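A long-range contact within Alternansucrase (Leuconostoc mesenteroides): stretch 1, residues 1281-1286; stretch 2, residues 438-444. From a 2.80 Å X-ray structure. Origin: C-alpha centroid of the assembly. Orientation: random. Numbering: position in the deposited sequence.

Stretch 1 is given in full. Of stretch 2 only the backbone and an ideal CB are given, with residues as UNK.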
# COMPACT_ATOMS: atom_id res chain seq x y z
N LEU A 1281 -16.99 -8.21 37.36
CA LEU A 1281 -15.64 -7.80 37.72
C LEU A 1281 -14.87 -8.99 38.27
O LEU A 1281 -15.47 -9.99 38.64
CB LEU A 1281 -15.68 -6.71 38.77
CG LEU A 1281 -16.08 -5.34 38.29
CD1 LEU A 1281 -16.58 -4.52 39.48
CD2 LEU A 1281 -14.93 -4.65 37.57
N PRO A 1282 -13.53 -8.88 38.34
CA PRO A 1282 -12.79 -9.88 39.07
C PRO A 1282 -13.22 -9.86 40.51
O PRO A 1282 -13.56 -8.80 41.01
CB PRO A 1282 -11.34 -9.41 38.94
CG PRO A 1282 -11.31 -8.48 37.79
CD PRO A 1282 -12.66 -7.84 37.78
N LEU A 1283 -13.23 -11.01 41.18
CA LEU A 1283 -13.76 -11.08 42.54
C LEU A 1283 -12.91 -10.31 43.55
O LEU A 1283 -13.44 -9.86 44.54
CB LEU A 1283 -13.94 -12.54 42.97
CG LEU A 1283 -15.00 -13.37 42.21
CD1 LEU A 1283 -14.84 -14.83 42.56
CD2 LEU A 1283 -16.40 -12.93 42.48
N GLN A 1284 -11.60 -10.15 43.31
CA GLN A 1284 -10.72 -9.39 44.21
C GLN A 1284 -11.26 -7.98 44.38
O GLN A 1284 -11.16 -7.38 45.47
CB GLN A 1284 -9.30 -9.22 43.65
CG GLN A 1284 -8.54 -10.47 43.28
CD GLN A 1284 -8.95 -11.02 41.96
OE1 GLN A 1284 -10.14 -10.99 41.59
NE2 GLN A 1284 -7.98 -11.58 41.24
N LEU A 1285 -11.74 -7.42 43.27
CA LEU A 1285 -12.15 -6.03 43.24
C LEU A 1285 -13.45 -5.80 43.97
O LEU A 1285 -13.69 -4.66 44.38
CB LEU A 1285 -12.26 -5.53 41.80
CG LEU A 1285 -10.94 -5.18 41.10
CD1 LEU A 1285 -10.06 -4.25 41.91
CD2 LEU A 1285 -10.17 -6.43 40.82
N GLN A 1286 -14.25 -6.84 44.19
CA GLN A 1286 -15.49 -6.73 44.97
C GLN A 1286 -15.37 -7.23 46.40
O GLN A 1286 -16.38 -7.45 47.08
CB GLN A 1286 -16.60 -7.51 44.29
CG GLN A 1286 -16.90 -7.09 42.88
CD GLN A 1286 -18.01 -7.93 42.29
OE1 GLN A 1286 -17.97 -9.16 42.35
NE2 GLN A 1286 -19.03 -7.27 41.76
N UNK A 438 -3.87 2.51 39.13
CA UNK A 438 -3.93 1.61 38.00
C UNK A 438 -4.44 0.24 38.40
O UNK A 438 -3.99 -0.32 39.40
CB UNK A 438 -2.55 1.49 37.35
N UNK A 439 -5.33 -0.30 37.59
CA UNK A 439 -5.85 -1.63 37.79
C UNK A 439 -4.73 -2.66 37.91
O UNK A 439 -4.81 -3.60 38.70
CB UNK A 439 -6.79 -2.00 36.64
N UNK A 440 -3.68 -2.49 37.12
CA UNK A 440 -2.56 -3.43 37.11
C UNK A 440 -1.67 -3.41 38.37
O UNK A 440 -0.74 -4.22 38.48
CB UNK A 440 -1.69 -3.14 35.89
N UNK A 441 -1.96 -2.51 39.30
CA UNK A 441 -1.32 -2.52 40.62
C UNK A 441 -1.87 -3.64 41.50
O UNK A 441 -1.19 -4.10 42.42
CB UNK A 441 -1.52 -1.17 41.31
N UNK A 442 -3.10 -4.08 41.19
CA UNK A 442 -3.89 -4.99 42.01
C UNK A 442 -4.42 -6.23 41.28
O UNK A 442 -4.67 -7.25 41.90
CB UNK A 442 -5.07 -4.22 42.60
N UNK A 443 -4.61 -6.15 39.97
CA UNK A 443 -5.18 -7.27 39.21
C UNK A 443 -4.43 -7.50 37.91
O UNK A 443 -3.83 -6.58 37.38
CB UNK A 443 -6.66 -7.02 38.91
N UNK A 444 -4.44 -8.74 37.42
CA UNK A 444 -3.82 -9.10 36.17
C UNK A 444 -4.71 -10.14 35.45
O UNK A 444 -5.43 -10.89 36.10
CB UNK A 444 -2.41 -9.64 36.41

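Stretch 1 offers stretch 2 a mostly apolar surface: the ring of Pro1282, the two methyls of Leu1285 and, beside them, the amide end of Gln1284. A turn holds these together, with Leu1285 N donating to Pro1282 O at 3.2 Å, so that residues two and three places apart can work on the same partner.

Position 438 is out of reach of that surface, and phi near -69° with psi near 136° would suit many residues, proline among them. It is Pro438, whose ring touches nothing in stretch 1; its carbonyl serves the local fold, accepting a hydrogen bond from the backbone N of position 441, with N to Pro438 O at 3.0 Å.

At position 439 CA-to-CB runs sideways, and nothing of stretch 1 lies within 5.5 Å of the ideal CB. A short side chain would leave the contact unmade, whereas a longer apolar one, leucine, isoleucine or methionine, could reach the Leu1285 methyls. The deposited residue is Leu439. With chi1 t and chi2 p, it brings CD1 to 4.3 Å from Leu1285 CD1, a loose methyl-to-methyl contact.

Positions 440 and 441 are also out of reach, and stretch 1 sets no rule for either. They are Leu440 and Met441, and neither side chain comes within 9 Å of stretch 1.

Position 442 points toward stretch 1, and its ideal CB is 5.0 Å from Leu1285 CD1. That gap has room for a methyl or a little more, so alanine, valine, threonine or a larger apolar residue could be considered; no charge on stretch 1 calls for a partner. The residue is Thr442, with chi1 m. It sets its methyl against the leucine, CG2 lying 4.3 Å from Leu1285 CD1, while OG1 is hydrogen-bonded elsewhere in the structure. A beta-branched side chain thus meets an apolar neighbour and still satisfies its hydroxyl.

Position 443 is where the visible surface converges. CA-to-CB points toward stretch 1, and the ideal CB has Leu1285 CD2 at 4.0 Å, Pro1282 CG at 5.0 Å and Gln1284 NE2 at 5.3 Å. The extended backbone, phi -137° and psi 152°, accommodates large side chains. A proline ring invites a flat aromatic, though leucine or methionine could also pack here. Trp443 is deposited, and it has the largest area covered across the contact. Its chi1 is t and its chi2 96°, placing Pro1282 over one face of the indole: Pro1282 CG is 3.5 Å from the centroid of the five-membered ring, a CH-pi contact, and Pro1282 CB is 3.4 Å from Trp443 CD1. Gln1284 approaches the ring edge instead, with NE2 3.8 Å from Trp443 CD1. Leu1285 CD2 packs against Trp443 CB at 4.0 Å, adding an aliphatic contact at the base of the side chain.

At position 444 CA-to-CB points away, so stretch 1 leaves the choice open. It is Trp444, whose ring turns back somewhat but stays 6.4 Å short of stretch 1.

Stretch 2, residues 438-444: PLLMTWW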
# COMPACT_ATOMS: atom_id res chain seq x y z
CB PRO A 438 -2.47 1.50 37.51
CG PRO A 438 -1.66 2.01 38.61
CD PRO A 438 -2.50 2.91 39.45
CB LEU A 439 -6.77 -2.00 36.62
CG LEU A 439 -7.63 -3.26 36.78
CD1 LEU A 439 -8.58 -3.19 37.97
CD2 LEU A 439 -8.41 -3.48 35.51
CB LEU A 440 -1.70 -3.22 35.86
CG LEU A 440 -2.35 -3.50 34.48
CD1 LEU A 440 -1.41 -3.11 33.35
CD2 LEU A 440 -2.72 -4.97 34.35
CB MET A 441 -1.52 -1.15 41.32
CG MET A 441 -0.73 -0.93 42.61
SD MET A 441 -0.99 0.70 43.37
CE MET A 441 -2.66 0.53 44.01
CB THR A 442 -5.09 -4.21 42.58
OG1 THR A 442 -4.58 -3.21 43.48
CG2 THR A 442 -6.07 -5.13 43.33
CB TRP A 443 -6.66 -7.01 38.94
CG TRP A 443 -7.30 -8.00 38.03
CD1 TRP A 443 -8.02 -9.10 38.39
CD2 TRP A 443 -7.28 -7.97 36.61
NE1 TRP A 443 -8.44 -9.78 37.27
CE2 TRP A 443 -8.00 -9.11 36.16
CE3 TRP A 443 -6.71 -7.12 35.66
CZ2 TRP A 443 -8.16 -9.40 34.80
CZ3 TRP A 443 -6.87 -7.42 34.31
CH2 TRP A 443 -7.59 -8.54 33.90
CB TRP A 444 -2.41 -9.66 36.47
CG TRP A 444 -1.61 -8.70 37.27
CD1 TRP A 444 -0.77 -7.74 36.78
CD2 TRP A 444 -1.62 -8.53 38.70
NE1 TRP A 444 -0.26 -7.00 37.81
CE2 TRP A 444 -0.76 -7.46 39.00
CE3 TRP A 444 -2.28 -9.16 39.74
CZ2 TRP A 444 -0.54 -7.02 40.31
CZ3 TRP A 444 -2.05 -8.72 41.04
CH2 TRP A 444 -1.19 -7.67 41.31
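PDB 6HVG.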